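Heme-binding protein A (Haemophilus parasuis 29755, PDB 3TPA) probably binds glutathione in the periplasm as a solute-binding protein of family 5, a member of the Pasteurellaceae GbpA family despite its heme-binding name. Local coordinates at residues L263-G268 against H483-V488; A313-P318 against P326-Y331. The protein carries 1 engineered substitution. All coordinates share one frame; numbering follows the deposited sequence.

Contact 1: residues L263-G268 against H483-V488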
loop_
_atom_site.group_PDB
_atom_site.type_symbol
_atom_site.label_atom_id
_atom_site.label_comp_id
_atom_site.label_asym_id
_atom_site.label_seq_id
_atom_site.Cartn_x
_atom_site.Cartn_y
_atom_site.Cartn_z
ATOM N N LEU A 263 -7.169 -18.286 10.373
ATOM C CA LEU A 263 -6.771 -16.886 10.458
ATOM C C LEU A 263 -5.398 -16.667 9.818
ATOM O O LEU A 263 -4.384 -17.070 10.376
ATOM C CB LEU A 263 -6.735 -16.416 11.916
ATOM C CG LEU A 263 -6.323 -14.941 12.062
ATOM C CD1 LEU A 263 -7.432 -14.014 11.555
ATOM C CD2 LEU A 263 -5.967 -14.608 13.494
ATOM N N LEU A 264 -5.372 -16.033 8.649
ATOM C CA LEU A 264 -4.111 -15.694 7.989
ATOM C C LEU A 264 -3.610 -14.318 8.444
ATOM O O LEU A 264 -4.402 -13.386 8.620
ATOM C CB LEU A 264 -4.281 -15.702 6.468
ATOM C CG LEU A 264 -4.830 -16.973 5.818
ATOM C CD1 LEU A 264 -5.062 -16.759 4.328
ATOM C CD2 LEU A 264 -3.893 -18.151 6.050
ATOM N N GLU A 265 -2.295 -14.185 8.623
ATOM C CA GLU A 265 -1.704 -12.907 9.027
ATOM C C GLU A 265 -0.347 -12.683 8.388
ATOM O O GLU A 265 0.359 -13.625 8.047
ATOM C CB GLU A 265 -1.534 -12.837 10.544
ATOM C CG GLU A 265 -0.691 -13.973 11.123
ATOM C CD GLU A 265 -0.571 -13.870 12.629
ATOM O OE1 GLU A 265 -1.231 -14.655 13.336
ATOM O OE2 GLU A 265 0.166 -12.989 13.111
ATOM N N ARG A 266 -0.000 -11.414 8.229
ATOM C CA ARG A 266 1.344 -11.022 7.817
ATOM C C ARG A 266 1.521 -9.522 8.022
ATOM O O ARG A 266 0.552 -8.783 8.140
ATOM C CB ARG A 266 1.619 -11.417 6.370
ATOM C CG ARG A 266 0.723 -10.757 5.344
ATOM C CD ARG A 266 1.170 -11.129 3.937
ATOM N NE ARG A 266 2.459 -10.521 3.632
ATOM C CZ ARG A 266 3.248 -10.882 2.629
ATOM N NH1 ARG A 266 4.390 -10.247 2.443
ATOM N NH2 ARG A 266 2.898 -11.864 1.811
ATOM N N GLU A 267 2.762 -9.078 8.078
ATOM C CA GLU A 267 3.068 -7.674 8.350
ATOM C C GLU A 267 2.595 -6.798 7.208
ATOM O O GLU A 267 2.674 -7.186 6.048
ATOM C CB GLU A 267 4.574 -7.513 8.598
ATOM C CG GLU A 267 5.058 -8.378 9.767
ATOM C CD GLU A 267 6.548 -8.276 9.993
ATOM O OE1 GLU A 267 7.296 -8.213 9.003
ATOM O OE2 GLU A 267 6.977 -8.254 11.161
ATOM N N GLY A 268 2.071 -5.627 7.550
ATOM C CA GLY A 268 1.661 -4.671 6.545
ATOM C C GLY A 268 2.907 -3.982 6.020
ATOM O O GLY A 268 3.930 -3.970 6.690
ATOM N N HIS A 483 5.480 -2.311 12.723
ATOM C CA HIS A 483 4.706 -2.549 11.524
ATOM C C HIS A 483 3.371 -3.129 11.986
ATOM O O HIS A 483 3.319 -3.882 12.956
ATOM C CB HIS A 483 5.392 -3.574 10.622
ATOM C CG HIS A 483 6.848 -3.299 10.385
ATOM N ND1 HIS A 483 7.284 -2.221 9.657
ATOM C CD2 HIS A 483 7.951 -3.971 10.777
ATOM C CE1 HIS A 483 8.610 -2.239 9.598
ATOM N NE2 HIS A 483 9.037 -3.292 10.265
ATOM N N SER A 484 2.282 -2.783 11.314
ATOM C CA SER A 484 1.007 -3.380 11.715
ATOM C C SER A 484 0.942 -4.780 11.121
ATOM O O SER A 484 1.704 -5.111 10.203
ATOM C CB SER A 484 -0.170 -2.537 11.230
ATOM O OG SER A 484 -0.377 -2.738 9.838
ATOM N N ILE A 485 0.058 -5.610 11.663
ATOM C CA ILE A 485 -0.212 -6.915 11.073
ATOM C C ILE A 485 -1.568 -6.917 10.384
ATOM O O ILE A 485 -2.551 -6.451 10.949
ATOM C CB ILE A 485 -0.206 -8.026 12.124
ATOM C CG1 ILE A 485 1.214 -8.267 12.628
ATOM C CG2 ILE A 485 -0.775 -9.313 11.522
ATOM C CD1 ILE A 485 1.313 -9.254 13.770
ATOM N N ASN A 486 -1.627 -7.435 9.161
ATOM C CA ASN A 486 -2.908 -7.565 8.478
ATOM C C ASN A 486 -3.476 -8.952 8.701
ATOM O O ASN A 486 -2.743 -9.943 8.679
ATOM C CB ASN A 486 -2.765 -7.311 6.976
ATOM C CG ASN A 486 -2.537 -5.839 6.648
ATOM O OD1 ASN A 486 -3.179 -4.952 7.218
ATOM N ND2 ASN A 486 -1.631 -5.579 5.717
ATOM N N TYR A 487 -4.785 -9.018 8.890
ATOM C CA TYR A 487 -5.454 -10.295 9.085
ATOM C C TYR A 487 -6.471 -10.565 8.002
ATOM O O TYR A 487 -7.221 -9.682 7.610
ATOM C CB TYR A 487 -6.173 -10.314 10.433
ATOM C CG TYR A 487 -5.253 -10.223 11.616
ATOM C CD1 TYR A 487 -4.468 -11.302 11.984
ATOM C CD2 TYR A 487 -5.162 -9.057 12.359
ATOM C CE1 TYR A 487 -3.611 -11.229 13.068
ATOM C CE2 TYR A 487 -4.301 -8.971 13.461
ATOM C CZ TYR A 487 -3.542 -10.068 13.810
ATOM O OH TYR A 487 -2.683 -10.013 14.885
ATOM N N VAL A 488 -6.496 -11.798 7.523
ATOM C CA VAL A 488 -7.605 -12.271 6.700
ATOM C C VAL A 488 -8.226 -13.507 7.367
ATOM O O VAL A 488 -7.698 -14.621 7.270
ATOM C CB VAL A 488 -7.184 -12.603 5.263
ATOM C CG1 VAL A 488 -8.339 -13.231 4.504
ATOM C CG2 VAL A 488 -6.704 -11.354 4.523
HETATM O O HOH W 1 -1.041 -11.828 15.482
HETATM O O HOH W 2 0.495 -7.036 4.402
#
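Leu264 pairs with Val488 and Arg266 with Asn486 as hydrogen-bonded pairs of an antiparallel ladder. The ladder joins two strands of a mixed six-stranded sheet in this periplasmic binding protein fold. The N-to-C directions of the two short strand segments differ by 157°. Val488 N to Leu264 O is 2.8 Å, and the bond nearest the His483 side is Gly268 N to Ser484 O, 2.7 Å. Glu265 with Tyr487 and Glu267 with Ile485 are the non-hydrogen-bonded pairs. There CA-H...O contacts form: Glu265 CA lies 3.2 Å from Asn486 O, which also accepts from Arg266 N.

Leu263, Ile485 and Glu265 pack round the Tyr487 ring; Leu264 and Val488 meet on the other face of the sheet. Leu263 CD2 meets Tyr487 CD1 at 3.9 Å. Ile485 CG2 sits over one face of the Tyr487 ring, offset toward its rim. Ile252 of helix 249-255 also touches Leu263 and Tyr487. Glu265 CG sits between N and C (chi1 57°). The chain then runs extended beside the tyrosine, with carboxylate and ring planes 69° apart.

Water carries two polar links. One water joins Glu267 O to Asn486 ND2. The other lies at the edge of the tyrosine ring, in its plane; it accepts from Tyr487 OH at 2.5 Å and donates to Glu265 OE2 at 2.9 Å.

Contact 2: residues A313-P318 against P326-Y331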
loop_
_atom_site.group_PDB
_atom_site.type_symbol
_atom_site.label_atom_id
_atom_site.label_comp_id
_atom_site.label_asym_id
_atom_site.label_seq_id
_atom_site.Cartn_x
_atom_site.Cartn_y
_atom_site.Cartn_z
ATOM N N ALA A 313 9.387 -3.036 14.879
ATOM C CA ALA A 313 10.207 -2.761 13.680
ATOM C C ALA A 313 11.694 -2.657 14.027
ATOM O O ALA A 313 12.072 -1.998 15.000
ATOM C CB ALA A 313 9.752 -1.483 13.000
ATOM N N THR A 314 12.537 -3.308 13.228
ATOM C CA THR A 314 13.987 -3.137 13.359
ATOM C C THR A 314 14.532 -2.303 12.213
ATOM O O THR A 314 15.490 -1.542 12.387
ATOM C CB THR A 314 14.711 -4.481 13.386
ATOM O OG1 THR A 314 14.419 -5.205 12.187
ATOM C CG2 THR A 314 14.236 -5.307 14.588
ATOM N N ASN A 315 13.917 -2.471 11.044
ATOM C CA ASN A 315 14.217 -1.709 9.829
ATOM C C ASN A 315 13.081 -0.732 9.554
ATOM O O ASN A 315 11.977 -0.877 10.117
ATOM C CB ASN A 315 14.283 -2.654 8.626
ATOM C CG ASN A 315 15.576 -3.465 8.569
ATOM O OD1 ASN A 315 16.324 -3.403 7.596
ATOM N ND2 ASN A 315 15.822 -4.251 9.612
ATOM N N PRO A 316 13.312 0.235 8.654
ATOM C CA PRO A 316 12.204 1.134 8.284
ATOM C C PRO A 316 11.142 0.489 7.376
ATOM O O PRO A 316 10.180 1.165 7.018
ATOM C CB PRO A 316 12.914 2.265 7.534
ATOM C CG PRO A 316 14.161 1.637 7.017
ATOM C CD PRO A 316 14.587 0.651 8.044
ATOM N N PHE A 317 11.341 -0.773 6.995
ATOM C CA PHE A 317 10.350 -1.546 6.270
ATOM C C PHE A 317 10.430 -3.005 6.708
ATOM O O PHE A 317 11.481 -3.449 7.149
ATOM C CB PHE A 317 10.509 -1.410 4.748
ATOM C CG PHE A 317 11.938 -1.334 4.272
ATOM C CD1 PHE A 317 12.787 -2.418 4.390
ATOM C CD2 PHE A 317 12.422 -0.175 3.686
ATOM C CE1 PHE A 317 14.102 -2.344 3.930
ATOM C CE2 PHE A 317 13.731 -0.099 3.228
ATOM C CZ PHE A 317 14.572 -1.183 3.356
ATOM N N PRO A 318 9.317 -3.751 6.610
ATOM C CA PRO A 318 9.317 -5.154 7.056
ATOM C C PRO A 318 10.144 -6.063 6.144
ATOM O O PRO A 318 10.561 -5.656 5.054
ATOM C CB PRO A 318 7.833 -5.545 6.997
ATOM C CG PRO A 318 7.276 -4.672 5.928
ATOM C CD PRO A 318 8.008 -3.348 6.075
ATOM N N PRO A 326 18.547 -8.122 8.340
ATOM C CA PRO A 326 18.254 -8.831 9.596
ATOM C C PRO A 326 19.255 -8.536 10.725
ATOM O O PRO A 326 19.000 -8.910 11.865
ATOM C CB PRO A 326 18.312 -10.310 9.191
ATOM C CG PRO A 326 19.169 -10.338 7.969
ATOM C CD PRO A 326 18.952 -9.036 7.258
ATOM N N HIS A 327 20.359 -7.864 10.431
ATOM C CA HIS A 327 21.359 -7.608 11.462
ATOM C C HIS A 327 21.683 -6.119 11.594
ATOM O O HIS A 327 22.741 -5.739 12.098
ATOM C CB HIS A 327 22.628 -8.433 11.201
ATOM C CG HIS A 327 23.128 -8.341 9.793
ATOM N ND1 HIS A 327 23.947 -7.318 9.363
ATOM C CD2 HIS A 327 22.920 -9.139 8.719
ATOM C CE1 HIS A 327 24.222 -7.488 8.079
ATOM N NE2 HIS A 327 23.609 -8.582 7.662
ATOM N N LEU A 328 20.770 -5.279 11.124
ATOM C CA LEU A 328 20.880 -3.844 11.361
ATOM C C LEU A 328 21.051 -3.606 12.862
ATOM O O LEU A 328 20.247 -4.088 13.665
ATOM C CB LEU A 328 19.619 -3.135 10.868
ATOM C CG LEU A 328 19.657 -1.606 10.846
ATOM C CD1 LEU A 328 20.806 -1.071 9.939
ATOM C CD2 LEU A 328 18.310 -1.065 10.386
ATOM N N PRO A 329 22.098 -2.861 13.247
ATOM C CA PRO A 329 22.325 -2.599 14.673
ATOM C C PRO A 329 21.161 -1.820 15.268
ATOM O O PRO A 329 20.602 -0.950 14.603
ATOM C CB PRO A 329 23.603 -1.748 14.674
ATOM C CG PRO A 329 24.279 -2.064 13.370
ATOM C CD PRO A 329 23.154 -2.273 12.399
ATOM N N GLN A 330 20.793 -2.147 16.503
ATOM C CA GLN A 330 19.647 -1.538 17.172
ATOM C C GLN A 330 20.089 -0.720 18.380
ATOM O O GLN A 330 21.132 -1.002 19.005
ATOM C CB GLN A 330 18.663 -2.617 17.646
ATOM C CG GLN A 330 18.059 -3.437 16.516
ATOM C CD GLN A 330 17.274 -2.575 15.549
ATOM O OE1 GLN A 330 16.289 -1.943 15.928
ATOM N NE2 GLN A 330 17.719 -2.529 14.299
ATOM N N TYR A 331 19.299 0.295 18.711
ATOM C CA TYR A 331 19.515 1.026 19.950
ATOM C C TYR A 331 18.611 0.394 20.996
ATOM O O TYR A 331 17.472 0.813 21.176
ATOM C CB TYR A 331 19.197 2.515 19.784
ATOM C CG TYR A 331 20.013 3.212 18.700
ATOM C CD1 TYR A 331 21.297 3.684 18.952
ATOM C CD2 TYR A 331 19.494 3.388 17.425
ATOM C CE1 TYR A 331 22.038 4.318 17.949
ATOM C CE2 TYR A 331 20.213 4.016 16.450
ATOM C CZ TYR A 331 21.484 4.471 16.708
ATOM O OH TYR A 331 22.164 5.096 15.702
HETATM O O HOH W 3 13.975 -1.953 16.908
#
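Ala313 meets Gln330 through a water. The water donates to Ala313 O at 2.7 Å and to Gln330 OE1. This is loop-on-loop packing within the irregular connection between strand 310-312 and helix 335-344.

Thr314 makes the direct bond. Its carbonyl O accepts from Gln330 NE2 at 3.1 Å, with an N-H...O angle of 150° and the donor tilted from the carbonyl plane. Gln330 thus reaches 313-318 directly through NE2 and by way of the water through OE1. The same NE2 gives a second bond to Leu328 O at 3.0 Å, nearly straight at 175°. Two carbonyls thus grip one amide nitrogen, which limits rotation of the amide. The Gln330 chain bends at chi2 (-61°), which turns CD back toward the backbone. The Thr314 side chain crosses it at about a right angle, with CB 3.7 Å from NE2.

Asn315 comes next. Its ND2 donates to Thr314 OG1, which lies in the amide plane, and its OD1 accepts from Asn325 N. Leu328 CD2 packs against this amide, 4.1 Å from Asn315 CG, and also reaches Thr314 O at 3.5 Å.

Pro316 and Phe317 touch Leu423 on helix 420-427. Pro316 and Leu328 both touch Val469 on helix 458-475, Gln330 touches Gln473 there, and Ala313 packs on Leu271 of strand 261-276.

In the fold
The two contacts have centres about 19 Å apart and meet through His483, Glu267 and the 313-318 loop. His483 NE2 lies 3.4 Å from Ala313 CB, and His483 CE1 lies 3.4 Å from Pro318 N. The third ring position, His483 ND1, is hydrogen-bonded to Asn270 O. Glu267 OE1 packs against Pro318 CB at 3.4 Å. Strand 310-312 pairs with strand 478-491 at the sheet edge, and its chain leads straight into contact 2. Thr311 on that edge strand bonds both Glu267 and the His483 backbone. The 313-318 loop therefore lies beside the His483 side of contact 1.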